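Local atomic coordinates of glucose-6-phosphate isomerase (Chlamydia trachomatis D/UW-3/CX, PDB entry 6OTU), a protein that catalyses the reversible isomerisation of glucose 6-phosphate to fructose 6-phosphate. Residues 25-30 with 326-331; 56-61 with 318-323. All blocks are in the same frame, centred on the assembly; numbering follows the deposited sequence.

Contact 1. Residues 25-30 with 326-331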
loop_
_atom_site.group_PDB
_atom_site.type_symbol
_atom_site.label_atom_id
_atom_site.label_comp_id
_atom_site.label_asym_id
_atom_site.label_seq_id
_atom_site.Cartn_x
_atom_site.Cartn_y
_atom_site.Cartn_z
ATOM N N GLU A 25 -3.587 20.310 -27.325
ATOM C CA GLU A 25 -3.996 21.714 -27.247
ATOM C C GLU A 25 -4.933 21.952 -26.071
ATOM O O GLU A 25 -4.801 22.947 -25.358
ATOM C CB GLU A 25 -4.665 22.140 -28.553
ATOM C CG GLU A 25 -4.014 21.535 -29.773
ATOM C CD GLU A 25 -4.345 22.271 -31.049
ATOM O OE1 GLU A 25 -3.586 22.110 -32.033
ATOM O OE2 GLU A 25 -5.360 23.006 -31.066
ATOM N N MET A 26 -5.873 21.040 -25.846
ATOM C CA MET A 26 -6.814 21.202 -24.745
ATOM C C MET A 26 -6.116 21.096 -23.398
ATOM O O MET A 26 -6.454 21.829 -22.462
ATOM C CB MET A 26 -7.933 20.161 -24.856
ATOM C CG MET A 26 -8.731 20.263 -26.122
ATOM S SD MET A 26 -10.009 18.998 -26.255
ATOM C CE MET A 26 -10.164 18.958 -28.045
ATOM N N ALA A 27 -5.125 20.207 -23.289
ATOM C CA ALA A 27 -4.407 20.026 -22.032
ATOM C C ALA A 27 -3.674 21.283 -21.569
ATOM O O ALA A 27 -3.273 21.345 -20.403
ATOM C CB ALA A 27 -3.403 18.867 -22.154
ATOM N N LEU A 28 -3.471 22.268 -22.453
ATOM C CA LEU A 28 -2.828 23.523 -22.059
ATOM C C LEU A 28 -3.640 24.279 -21.013
ATOM O O LEU A 28 -3.073 24.947 -20.135
ATOM C CB LEU A 28 -2.637 24.423 -23.277
ATOM C CG LEU A 28 -1.502 24.102 -24.229
ATOM C CD1 LEU A 28 -1.349 25.273 -25.152
ATOM C CD2 LEU A 28 -0.259 23.870 -23.418
ATOM N N HIS A 29 -4.971 24.241 -21.135
ATOM C CA HIS A 29 -5.870 25.015 -20.277
ATOM C C HIS A 29 -7.048 24.142 -19.885
ATOM O O HIS A 29 -8.176 24.329 -20.367
ATOM C CB HIS A 29 -6.329 26.285 -20.988
ATOM C CG HIS A 29 -5.225 26.986 -21.709
ATOM N ND1 HIS A 29 -5.114 26.983 -23.081
ATOM C CD2 HIS A 29 -4.168 27.694 -21.245
ATOM C CE1 HIS A 29 -4.038 27.668 -23.432
ATOM N NE2 HIS A 29 -3.446 28.109 -22.337
ATOM N N PRO A 30 -6.816 23.154 -19.020
ATOM C CA PRO A 30 -7.924 22.328 -18.526
ATOM C C PRO A 30 -8.917 23.152 -17.711
ATOM O O PRO A 30 -8.586 24.202 -17.152
ATOM C CB PRO A 30 -7.218 21.272 -17.663
ATOM C CG PRO A 30 -5.924 21.915 -17.270
ATOM C CD PRO A 30 -5.520 22.757 -18.434
ATOM N N ASN A 326 -1.057 11.042 -19.458
ATOM C CA ASN A 326 -0.313 11.559 -20.605
ATOM C C ASN A 326 -0.617 13.018 -20.921
ATOM O O ASN A 326 0.270 13.746 -21.369
ATOM C CB ASN A 326 -0.597 10.713 -21.860
ATOM C CG ASN A 326 -0.412 9.209 -21.620
ATOM O OD1 ASN A 326 -1.391 8.445 -21.553
ATOM N ND2 ASN A 326 0.840 8.783 -21.486
ATOM N N LEU A 327 -1.840 13.475 -20.733
ATOM C CA LEU A 327 -2.111 14.837 -21.173
ATOM C C LEU A 327 -1.850 15.872 -20.093
ATOM O O LEU A 327 -1.284 16.923 -20.396
ATOM C CB LEU A 327 -3.538 14.939 -21.700
ATOM C CG LEU A 327 -3.379 14.263 -23.062
ATOM C CD1 LEU A 327 -4.653 13.632 -23.530
ATOM C CD2 LEU A 327 -2.846 15.266 -24.078
ATOM N N LEU A 328 -2.213 15.589 -18.840
ATOM C CA LEU A 328 -1.959 16.509 -17.734
ATOM C C LEU A 328 -0.646 16.224 -17.024
ATOM O O LEU A 328 -0.159 17.082 -16.277
ATOM C CB LEU A 328 -3.102 16.452 -16.716
ATOM C CG LEU A 328 -4.450 16.920 -17.253
ATOM C CD1 LEU A 328 -5.387 17.108 -16.081
ATOM C CD2 LEU A 328 -4.309 18.200 -18.090
ATOM N N GLY A 329 -0.097 15.025 -17.215
ATOM C CA GLY A 329 1.221 14.682 -16.732
ATOM C C GLY A 329 1.319 14.150 -15.319
ATOM O O GLY A 329 2.412 14.169 -14.750
ATOM N N TYR A 330 0.234 13.670 -14.727
ATOM C CA TYR A 330 0.333 13.189 -13.353
ATOM C C TYR A 330 0.872 11.760 -13.352
ATOM O O TYR A 330 0.271 10.884 -13.979
ATOM C CB TYR A 330 -1.021 13.267 -12.653
ATOM C CG TYR A 330 -1.714 14.624 -12.768
ATOM C CD1 TYR A 330 -1.016 15.810 -12.546
ATOM C CD2 TYR A 330 -3.080 14.715 -13.104
ATOM C CE1 TYR A 330 -1.655 17.055 -12.649
ATOM C CE2 TYR A 330 -3.721 15.945 -13.193
ATOM C CZ TYR A 330 -3.004 17.103 -12.970
ATOM O OH TYR A 330 -3.633 18.315 -13.079
ATOM N N PRO A 331 1.989 11.484 -12.672
ATOM C CA PRO A 331 2.620 10.160 -12.768
ATOM C C PRO A 331 2.033 9.085 -11.854
ATOM O O PRO A 331 2.502 7.940 -11.913
ATOM C CB PRO A 331 4.084 10.457 -12.398
ATOM C CG PRO A 331 3.991 11.630 -11.436
ATOM C CD PRO A 331 2.773 12.435 -11.861
#
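Ala27 and Pro30 pack on Leu327 and Leu328, joining the segments that follow helix 18-26 and helix 313-327 near the protein surface. Helix 18-26 runs into a type I beta turn from Met26 to His29, closed by the backbone bond from His29 N to Met26 O. On the other side, helix 313-327 runs toward strand 332-337 of the mixed sheet. Gly329, with its positive phi of 87°, is where the chain leaves helical geometry.

The contact across the segments is van der Waals in kind and small, burying 160 Å² in all. Its first part is methyl against backbone. Ala27 CB points at the other segment and comes within 3.4 Å of Leu327 O, a van der Waals touch of a methyl on a carbonyl oxygen. The same methyl lies 4.0 Å from Leu327 CB. Leu327 CD2 also touches it, while Leu23 and Gln24 of helix 18-26 also touch Leu327.

The second part is leucine against turn. Leu328 has CG anti to its carbonyl carbon (chi1 -64°), and this brings CD2 of Leu328 to the turn. CD2 then sits 4.2 Å from Ala27 CB and 4.0 Å from Ala27 O. Pro30 and Leu328 lie alongside each other and run in opposite directions.

Further along, Leu328 packs on Tyr330, two residues on. Its CB rests 3.6 Å above one face of the Tyr330 ring, shifted toward the rim. At the far end of the same leucine, CD2 meets Pro30 CG at 4.1 Å.

Contact 2. Residues 56-61 with 318-323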
loop_
_atom_site.group_PDB
_atom_site.type_symbol
_atom_site.label_atom_id
_atom_site.label_comp_id
_atom_site.label_asym_id
_atom_site.label_seq_id
_atom_site.Cartn_x
_atom_site.Cartn_y
_atom_site.Cartn_z
ATOM N N TYR A 56 -21.078 6.106 -11.773
ATOM C CA TYR A 56 -19.737 6.645 -11.950
ATOM C C TYR A 56 -19.867 8.136 -12.228
ATOM O O TYR A 56 -20.469 8.528 -13.235
ATOM C CB TYR A 56 -19.033 5.946 -13.107
ATOM C CG TYR A 56 -17.567 6.249 -13.295
ATOM C CD1 TYR A 56 -16.615 5.798 -12.378
ATOM C CD2 TYR A 56 -17.121 6.960 -14.410
ATOM C CE1 TYR A 56 -15.267 6.052 -12.563
ATOM C CE2 TYR A 56 -15.761 7.217 -14.604
ATOM C CZ TYR A 56 -14.840 6.751 -13.676
ATOM O OH TYR A 56 -13.485 6.990 -13.842
ATOM N N SER A 57 -19.332 8.960 -11.328
ATOM C CA SER A 57 -19.356 10.416 -11.451
ATOM C C SER A 57 -17.937 10.914 -11.675
ATOM O O SER A 57 -17.018 10.509 -10.965
ATOM C CB SER A 57 -19.950 11.088 -10.209
ATOM O OG SER A 57 -20.294 12.449 -10.462
ATOM N N TYR A 58 -17.768 11.790 -12.664
ATOM C CA TYR A 58 -16.466 12.360 -12.991
ATOM C C TYR A 58 -16.575 13.862 -13.197
ATOM O O TYR A 58 -15.741 14.441 -13.896
ATOM C CB TYR A 58 -15.853 11.712 -14.246
ATOM C CG TYR A 58 -16.797 11.612 -15.439
ATOM C CD1 TYR A 58 -17.822 10.666 -15.460
ATOM C CD2 TYR A 58 -16.661 12.452 -16.547
ATOM C CE1 TYR A 58 -18.688 10.555 -16.541
ATOM C CE2 TYR A 58 -17.537 12.349 -17.641
ATOM C CZ TYR A 58 -18.549 11.393 -17.627
ATOM O OH TYR A 58 -19.422 11.261 -18.697
ATOM N N ALA A 59 -17.603 14.498 -12.622
ATOM C CA ALA A 59 -17.660 15.950 -12.625
ATOM C C ALA A 59 -16.453 16.567 -11.914
ATOM O O ALA A 59 -16.120 17.730 -12.168
ATOM C CB ALA A 59 -18.973 16.412 -11.987
ATOM N N THR A 60 -15.781 15.815 -11.047
ATOM C CA THR A 60 -14.594 16.307 -10.356
ATOM C C THR A 60 -13.287 15.938 -11.069
ATOM O O THR A 60 -12.218 16.047 -10.469
ATOM C CB THR A 60 -14.584 15.790 -8.915
ATOM O OG1 THR A 60 -14.815 14.373 -8.912
ATOM C CG2 THR A 60 -15.683 16.472 -8.091
ATOM N N GLU A 61 -13.352 15.485 -12.323
ATOM C CA GLU A 61 -12.188 15.406 -13.203
ATOM C C GLU A 61 -12.106 16.680 -14.031
ATOM O O GLU A 61 -13.122 17.316 -14.319
ATOM C CB GLU A 61 -12.267 14.205 -14.151
ATOM C CG GLU A 61 -12.403 12.845 -13.484
ATOM C CD GLU A 61 -11.076 12.237 -13.121
ATOM O OE1 GLU A 61 -10.029 12.877 -13.378
ATOM O OE2 GLU A 61 -11.078 11.123 -12.555
ATOM N N ALA A 318 -10.512 4.204 -18.350
ATOM C CA ALA A 318 -9.231 4.136 -19.048
ATOM C C ALA A 318 -8.873 5.469 -19.703
ATOM O O ALA A 318 -7.738 5.943 -19.571
ATOM C CB ALA A 318 -9.251 3.020 -20.088
ATOM N N MET A 319 -9.829 6.099 -20.408
ATOM C CA MET A 319 -9.503 7.327 -21.142
ATOM C C MET A 319 -9.305 8.516 -20.199
ATOM O O MET A 319 -8.418 9.356 -20.422
ATOM C CB MET A 319 -10.582 7.632 -22.185
ATOM C CG MET A 319 -10.759 6.535 -23.208
ATOM S SD MET A 319 -9.213 6.028 -23.989
ATOM C CE MET A 319 -8.813 7.535 -24.875
ATOM N N LEU A 320 -10.100 8.600 -19.127
ATOM C CA LEU A 320 -9.832 9.602 -18.091
ATOM C C LEU A 320 -8.451 9.395 -17.466
ATOM O O LEU A 320 -7.755 10.364 -17.135
ATOM C CB LEU A 320 -10.921 9.546 -17.022
ATOM C CG LEU A 320 -12.317 10.030 -17.443
ATOM C CD1 LEU A 320 -13.367 9.635 -16.422
ATOM C CD2 LEU A 320 -12.314 11.546 -17.668
ATOM N N GLY A 321 -8.028 8.141 -17.299
ATOM C CA GLY A 321 -6.672 7.901 -16.809
ATOM C C GLY A 321 -5.615 8.375 -17.789
ATOM O O GLY A 321 -4.608 8.966 -17.394
ATOM N N VAL A 322 -5.842 8.132 -19.086
ATOM C CA VAL A 322 -4.926 8.586 -20.132
ATOM C C VAL A 322 -4.863 10.110 -20.153
ATOM O O VAL A 322 -3.786 10.699 -20.313
ATOM C CB VAL A 322 -5.366 8.016 -21.498
ATOM C CG1 VAL A 322 -4.737 8.784 -22.651
ATOM C CG2 VAL A 322 -5.082 6.520 -21.589
ATOM N N TRP A 323 -6.019 10.767 -19.979
ATOM C CA TRP A 323 -6.052 12.226 -19.838
ATOM C C TRP A 323 -5.173 12.685 -18.686
ATOM O O TRP A 323 -4.306 13.546 -18.858
ATOM C CB TRP A 323 -7.492 12.701 -19.644
ATOM C CG TRP A 323 -7.669 14.162 -19.310
ATOM C CD1 TRP A 323 -8.076 14.686 -18.110
ATOM C CD2 TRP A 323 -7.514 15.288 -20.201
ATOM N NE1 TRP A 323 -8.161 16.052 -18.192
ATOM C CE2 TRP A 323 -7.820 16.452 -19.459
ATOM C CE3 TRP A 323 -7.128 15.422 -21.544
ATOM C CZ2 TRP A 323 -7.745 17.738 -20.010
ATOM C CZ3 TRP A 323 -7.056 16.710 -22.096
ATOM C CH2 TRP A 323 -7.368 17.846 -21.326
#
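With chi1 at -171°, Tyr56 swings its ring across to Leu320. Leu320 has CG anti to its carbonyl carbon (chi1 -70°) and reaches both tyrosines with CD1.

Tyr56 and Leu320 approach from opposite directions. CD1 of Leu320 arrives at the edge of the Tyr56 ring, near its plane, 3.9 Å from CE2 and 3.7 Å from OH. That hydroxyl also shares a weak hydrogen bond with Ser457 OG. The Tyr58 side chain crosses Leu320 at about a right angle, and Tyr58 CB lies 3.9 Å from CD1.

The other branch of the leucine serves Glu61. Leu320 CD2 is 4.4 Å from Glu61 CG, so it is the aliphatic part of the glutamate that packs here. Its buried carboxylate is held through OE1 by Asn324 ND2, just beyond 318-323 on helix 313-327, the helix that carries Leu320. A type I beta turn from Tyr58 to Glu61, with Glu61 N bonded to Tyr58 O at 3.0 Å, brings Tyr58 and Glu61 onto one leucine.

Leu316 on helix 313-327 also touches both tyrosines. This is helix-on-sheet packing: helix 313-327 lies against strand 54-57 of the mixed sheet, in the layered alpha/beta architecture of phosphoglucose isomerases.

Contact 1 and contact 2 lie with their centres 13 Å apart, on the same side of the chain's centre. Both use helix 313-327. Contact 2 takes its middle turns and contact 1 its C-terminal end. Along the chain the order is 25-30, 56-61, 318-323, 326-331, so contact 2 is nested inside contact 1. Trp323, in the helix segment of contact 2, touches contact 1: its CH2 packs 3.7 Å from Ala27 CA, and Leu328 N probably bonds to Trp323 O at 2.9 Å. One helix thus meets the N-terminal region twice, buried at strand 54-57 and nearer the surface after helix 18-26. Both contacts are remote from the glucose-6-phosphate pocket.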